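Local coordinates for insecticidal crystal protein Cry7Cal (Bacillus thuringiensis, PDB 5ZI1), which acts as an insecticidal three-domain delta-endotoxin active against locusts, probably by binding gut-cell receptors, and is represented here by the toxin portion of a longer protein, at residues A[239-251]-A[464-476]. Numbering follows the deposited sequence.
Sequences RTYPMETVTELTR and YPDKITQIPAVKA
Thr-245 and Val-246 run parallel to Ile-468 and Thr-469, forming a short ladder between strands 245-246 and 468-472. Ile-468 lies between two partners, its N donating to Glu-244 O (2.9 Å) and its O accepting from Val-246 N (3.0 Å). Gln-470 N to Val-246 O completes the ladder, beyond which the chains part and one water joins Glu-248 N to Gln-470 O and OE1. On the face carrying Thr-245, the CD1 end of Ile-468 packs against Met-243 CG (4.0 Å) and Tyr-241 CD2, while its CG2 lies alongside Thr-245 CG2. Gln-470 reaches obliquely across Thr-247, extended with CG anti to the backbone N (chi1 -177°), which carries OE1 out to the water and Thr-247 CG2. Its amide plane stands nearly perpendicular to the Tyr-241 ring (88°), and Gln-470 NE2 and Tyr-241 OH both bond to Glu-596 OE2. On the other face, Val-246 sets CG2 over the rim of one face of the Tyr-464 ring, with Lys-467 CD beside the same methyl. Lys-467 bends toward Glu-244, leaving NZ 3.5 Å from OE1 in a long salt bridge near the surface. Much tighter is the buried pair: Lys-475, curled through three bends, brings NZ to the syn lone pair of Glu-248 OE1 at 2.7 Å. Arg-458 O and Asn-461 OD1 also accept from this ammonium, and Arg-458 N donates to Glu-248 OE2, which probably helps keep the pair charged. Thr-250 CG2 closes this end against Pro-472 CG (3.7 Å). The chain leaving the N-terminal helical domain adds a parallel strand to the sheet of the C-terminal domain, with strand 589-599 pairing antiparallel on the far side of 468-472, while Thr-245 bonds through its backbone to Ala-28 and Met-25 of helix 13-26 touches Thr-247.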
loop_
_atom_site.group_PDB
_atom_site.type_symbol
_atom_site.label_atom_id
_atom_site.label_comp_id
_atom_site.label_asym_id
_atom_site.label_seq_id
_atom_site.Cartn_x
_atom_site.Cartn_y
_atom_site.Cartn_z
ATOM N N ARG A 239 -15.656 -14.780 -10.079
ATOM C CA ARG A 239 -16.188 -14.639 -11.430
ATOM C C ARG A 239 -15.468 -13.547 -12.202
ATOM O O ARG A 239 -15.200 -13.704 -13.397
ATOM C CB ARG A 239 -17.683 -14.339 -11.387
ATOM C CG ARG A 239 -18.514 -15.550 -11.105
ATOM C CD ARG A 239 -19.984 -15.204 -10.940
ATOM N NE ARG A 239 -20.596 -16.267 -10.166
ATOM C CZ ARG A 239 -21.844 -16.266 -9.715
ATOM N NH1 ARG A 239 -22.653 -15.247 -9.969
ATOM N NH2 ARG A 239 -22.269 -17.301 -9.002
ATOM N N THR A 240 -15.177 -12.424 -11.536
ATOM C CA THR A 240 -14.446 -11.340 -12.173
ATOM C C THR A 240 -12.967 -11.678 -12.301
ATOM O O THR A 240 -12.299 -11.198 -13.225
ATOM C CB THR A 240 -14.630 -10.046 -11.379
ATOM O OG1 THR A 240 -16.014 -9.863 -11.068
ATOM C CG2 THR A 240 -14.147 -8.850 -12.157
ATOM N N TYR A 241 -12.455 -12.530 -11.419
ATOM C CA TYR A 241 -11.053 -12.947 -11.432
ATOM C C TYR A 241 -11.002 -14.468 -11.363
ATOM O O TYR A 241 -10.696 -15.050 -10.309
ATOM C CB TYR A 241 -10.274 -12.283 -10.294
ATOM C CG TYR A 241 -10.279 -10.765 -10.391
ATOM C CD1 TYR A 241 -11.241 -10.003 -9.727
ATOM C CD2 TYR A 241 -9.334 -10.094 -11.160
ATOM C CE1 TYR A 241 -11.252 -8.607 -9.827
ATOM C CE2 TYR A 241 -9.338 -8.703 -11.265
ATOM C CZ TYR A 241 -10.293 -7.965 -10.598
ATOM O OH TYR A 241 -10.292 -6.584 -10.715
ATOM N N PRO A 242 -11.293 -15.147 -12.478
ATOM C CA PRO A 242 -11.256 -16.614 -12.501
ATOM C C PRO A 242 -9.866 -17.210 -12.637
ATOM O O PRO A 242 -9.747 -18.442 -12.676
ATOM C CB PRO A 242 -12.112 -16.959 -13.733
ATOM C CG PRO A 242 -11.868 -15.822 -14.667
ATOM C CD PRO A 242 -11.726 -14.585 -13.773
ATOM N N MET A 243 -8.811 -16.403 -12.721
ATOM C CA MET A 243 -7.465 -16.961 -12.708
ATOM C C MET A 243 -6.506 -16.022 -11.987
ATOM O O MET A 243 -6.862 -14.906 -11.587
ATOM C CB MET A 243 -6.973 -17.273 -14.127
ATOM C CG MET A 243 -6.731 -16.070 -15.016
ATOM S SD MET A 243 -6.908 -16.519 -16.770
ATOM C CE MET A 243 -6.522 -18.274 -16.754
ATOM N N GLU A 244 -5.281 -16.518 -11.806
ATOM C CA GLU A 244 -4.248 -15.799 -11.077
ATOM C C GLU A 244 -4.110 -14.376 -11.591
ATOM O O GLU A 244 -4.112 -14.131 -12.797
ATOM C CB GLU A 244 -2.924 -16.547 -11.188
ATOM C CG GLU A 244 -3.040 -17.981 -10.702
ATOM C CD GLU A 244 -1.772 -18.780 -10.936
ATOM O OE1 GLU A 244 -0.755 -18.162 -11.324
ATOM O OE2 GLU A 244 -1.793 -20.019 -10.729
ATOM N N THR A 245 -4.035 -13.441 -10.651
ATOM C CA THR A 245 -4.113 -12.012 -10.914
ATOM C C THR A 245 -2.918 -11.379 -10.234
ATOM O O THR A 245 -2.644 -11.684 -9.072
ATOM C CB THR A 245 -5.413 -11.412 -10.347
ATOM O OG1 THR A 245 -6.551 -12.131 -10.853
ATOM C CG2 THR A 245 -5.534 -9.941 -10.714
ATOM N N VAL A 246 -2.216 -10.505 -10.940
ATOM C CA VAL A 246 -0.994 -9.898 -10.431
ATOM C C VAL A 246 -1.285 -8.437 -10.119
ATOM O O VAL A 246 -1.675 -7.668 -11.011
ATOM C CB VAL A 246 0.170 -10.039 -11.425
ATOM C CG1 VAL A 246 1.393 -9.295 -10.896
ATOM C CG2 VAL A 246 0.483 -11.503 -11.639
ATOM N N THR A 247 -1.069 -8.045 -8.867
ATOM C CA THR A 247 -1.429 -6.713 -8.414
ATOM C C THR A 247 -0.240 -5.987 -7.798
ATOM O O THR A 247 0.765 -6.597 -7.394
ATOM C CB THR A 247 -2.557 -6.806 -7.411
ATOM O OG1 THR A 247 -2.092 -7.577 -6.299
ATOM C CG2 THR A 247 -3.732 -7.535 -8.044
ATOM N N GLU A 248 -0.364 -4.656 -7.734
ATOM C CA GLU A 248 0.683 -3.802 -7.189
ATOM C C GLU A 248 0.070 -2.769 -6.252
ATOM O O GLU A 248 -1.014 -2.250 -6.524
ATOM C CB GLU A 248 1.459 -3.073 -8.295
ATOM C CG GLU A 248 1.779 -3.910 -9.524
ATOM C CD GLU A 248 2.757 -3.189 -10.466
ATOM O OE1 GLU A 248 2.533 -1.980 -10.750
ATOM O OE2 GLU A 248 3.758 -3.824 -10.900
ATOM N N LEU A 249 0.789 -2.468 -5.163
ATOM C CA LEU A 249 0.464 -1.387 -4.237
ATOM C C LEU A 249 1.370 -0.199 -4.546
ATOM O O LEU A 249 2.557 -0.222 -4.214
ATOM C CB LEU A 249 0.683 -1.828 -2.792
ATOM C CG LEU A 249 -0.001 -3.091 -2.308
ATOM C CD1 LEU A 249 0.629 -3.554 -0.997
ATOM C CD2 LEU A 249 -1.512 -2.840 -2.150
ATOM N N THR A 250 0.818 0.850 -5.133
ATOM C CA THR A 250 1.618 1.985 -5.569
ATOM C C THR A 250 1.723 3.093 -4.534
ATOM O O THR A 250 2.304 4.138 -4.834
ATOM C CB THR A 250 1.022 2.569 -6.845
ATOM O OG1 THR A 250 -0.312 3.001 -6.570
ATOM C CG2 THR A 250 1.005 1.531 -7.955
ATOM N N ARG A 251 1.136 2.922 -3.357
ATOM C CA ARG A 251 1.111 4.001 -2.381
ATOM C C ARG A 251 2.495 4.201 -1.764
ATOM O O ARG A 251 3.252 3.248 -1.569
ATOM C CB ARG A 251 0.076 3.713 -1.292
ATOM C CG ARG A 251 0.509 2.793 -0.159
ATOM C CD ARG A 251 0.780 1.388 -0.633
ATOM N NE ARG A 251 1.187 0.461 0.430
ATOM C CZ ARG A 251 2.413 0.376 0.954
ATOM N NH1 ARG A 251 3.390 1.188 0.551
ATOM N NH2 ARG A 251 2.653 -0.522 1.899
ATOM N N TYR A 464 1.628 -10.539 -18.252
ATOM C CA TYR A 464 1.792 -11.956 -17.993
ATOM C C TYR A 464 0.792 -12.713 -18.847
ATOM O O TYR A 464 -0.422 -12.630 -18.591
ATOM C CB TYR A 464 1.595 -12.280 -16.512
ATOM C CG TYR A 464 2.549 -11.529 -15.606
ATOM C CD1 TYR A 464 2.229 -10.266 -15.144
ATOM C CD2 TYR A 464 3.787 -12.071 -15.239
ATOM C CE1 TYR A 464 3.091 -9.554 -14.335
ATOM C CE2 TYR A 464 4.673 -11.359 -14.419
ATOM C CZ TYR A 464 4.310 -10.100 -13.977
ATOM O OH TYR A 464 5.132 -9.358 -13.169
ATOM N N PRO A 465 1.230 -13.421 -19.883
ATOM C CA PRO A 465 0.367 -14.450 -20.461
ATOM C C PRO A 465 0.036 -15.464 -19.375
ATOM O O PRO A 465 0.798 -15.646 -18.416
ATOM C CB PRO A 465 1.228 -15.053 -21.578
ATOM C CG PRO A 465 2.636 -14.752 -21.166
ATOM C CD PRO A 465 2.587 -13.437 -20.460
ATOM N N ASP A 466 -1.125 -16.095 -19.512
ATOM C CA ASP A 466 -1.669 -17.053 -18.553
ATOM C C ASP A 466 -2.102 -16.419 -17.240
ATOM O O ASP A 466 -2.433 -17.150 -16.289
ATOM C CB ASP A 466 -0.684 -18.182 -18.239
ATOM C CG ASP A 466 -0.129 -18.830 -19.480
ATOM O OD1 ASP A 466 -0.460 -18.396 -20.610
ATOM O OD2 ASP A 466 0.637 -19.803 -19.321
ATOM N N LYS A 467 -2.100 -15.090 -17.149
ATOM C CA LYS A 467 -2.473 -14.397 -15.924
ATOM C C LYS A 467 -3.219 -13.122 -16.277
ATOM O O LYS A 467 -3.022 -12.538 -17.350
ATOM C CB LYS A 467 -1.247 -14.041 -15.063
ATOM C CG LYS A 467 -0.492 -15.242 -14.522
ATOM C CD LYS A 467 0.659 -14.822 -13.640
ATOM C CE LYS A 467 0.834 -15.791 -12.488
ATOM N NZ LYS A 467 2.109 -16.564 -12.542
ATOM N N ILE A 468 -4.075 -12.685 -15.362
ATOM C CA ILE A 468 -4.610 -11.337 -15.461
ATOM C C ILE A 468 -3.560 -10.391 -14.897
ATOM O O ILE A 468 -3.130 -10.534 -13.747
ATOM C CB ILE A 468 -5.942 -11.203 -14.718
ATOM C CG1 ILE A 468 -7.042 -11.993 -15.447
ATOM C CG2 ILE A 468 -6.297 -9.750 -14.626
ATOM C CD1 ILE A 468 -8.233 -12.378 -14.547
ATOM N N THR A 469 -3.117 -9.449 -15.710
ATOM C CA THR A 469 -2.128 -8.480 -15.283
ATOM C C THR A 469 -2.866 -7.204 -14.936
ATOM O O THR A 469 -3.513 -6.599 -15.799
ATOM C CB THR A 469 -1.072 -8.237 -16.364
ATOM O OG1 THR A 469 -0.603 -9.502 -16.845
ATOM C CG2 THR A 469 0.110 -7.481 -15.756
ATOM N N GLN A 470 -2.800 -6.812 -13.671
ATOM C CA GLN A 470 -3.527 -5.640 -13.207
ATOM C C GLN A 470 -2.485 -4.556 -12.977
ATOM O O GLN A 470 -1.651 -4.662 -12.068
ATOM C CB GLN A 470 -4.353 -5.946 -11.957
ATOM C CG GLN A 470 -5.199 -4.775 -11.458
ATOM C CD GLN A 470 -5.789 -5.030 -10.078
ATOM O OE1 GLN A 470 -5.073 -5.015 -9.085
ATOM N NE2 GLN A 470 -7.097 -5.282 -10.017
ATOM N N ILE A 471 -2.531 -3.532 -13.815
ATOM C CA ILE A 471 -1.542 -2.472 -13.855
ATOM C C ILE A 471 -2.253 -1.182 -13.472
ATOM O O ILE A 471 -3.209 -0.784 -14.146
ATOM C CB ILE A 471 -0.894 -2.331 -15.241
ATOM C CG1 ILE A 471 -0.269 -3.652 -15.689
ATOM C CG2 ILE A 471 0.132 -1.212 -15.212
ATOM C CD1 ILE A 471 0.503 -3.540 -17.015
ATOM N N PRO A 472 -1.832 -0.506 -12.407
ATOM C CA PRO A 472 -2.493 0.737 -12.025
ATOM C C PRO A 472 -2.278 1.794 -13.079
ATOM O O PRO A 472 -1.242 1.843 -13.740
ATOM C CB PRO A 472 -1.806 1.115 -10.710
ATOM C CG PRO A 472 -1.410 -0.203 -10.144
ATOM C CD PRO A 472 -0.990 -1.036 -11.332
ATOM N N ALA A 473 -3.286 2.640 -13.242
ATOM C CA ALA A 473 -3.153 3.754 -14.168
ATOM C C ALA A 473 -1.934 4.606 -13.836
ATOM O O ALA A 473 -1.308 5.172 -14.739
ATOM C CB ALA A 473 -4.437 4.594 -14.154
ATOM N N VAL A 474 -1.576 4.710 -12.555
ATOM C CA VAL A 474 -0.428 5.536 -12.209
ATOM C C VAL A 474 0.892 4.926 -12.663
ATOM O O VAL A 474 1.905 5.623 -12.647
ATOM C CB VAL A 474 -0.396 5.855 -10.698
ATOM C CG1 VAL A 474 -1.595 6.700 -10.332
ATOM C CG2 VAL A 474 -0.371 4.594 -9.871
ATOM N N LYS A 475 0.907 3.661 -13.115
ATOM C CA LYS A 475 2.101 3.104 -13.753
ATOM C C LYS A 475 2.382 3.721 -15.124
ATOM O O LYS A 475 3.424 3.413 -15.716
ATOM C CB LYS A 475 1.999 1.583 -13.890
ATOM C CG LYS A 475 1.951 0.807 -12.561
ATOM C CD LYS A 475 3.230 1.015 -11.737
ATOM C CE LYS A 475 4.478 0.431 -12.420
ATOM N NZ LYS A 475 4.548 -1.074 -12.381
ATOM N N ALA A 476 1.498 4.581 -15.630
ATOM C CA ALA A 476 1.777 5.406 -16.800
ATOM C C ALA A 476 3.053 6.229 -16.597
ATOM O O ALA A 476 3.619 6.295 -15.500
ATOM C CB ALA A 476 0.613 6.353 -17.078
HETATM O O HOH W 1 -2.587 -3.952 -9.323
#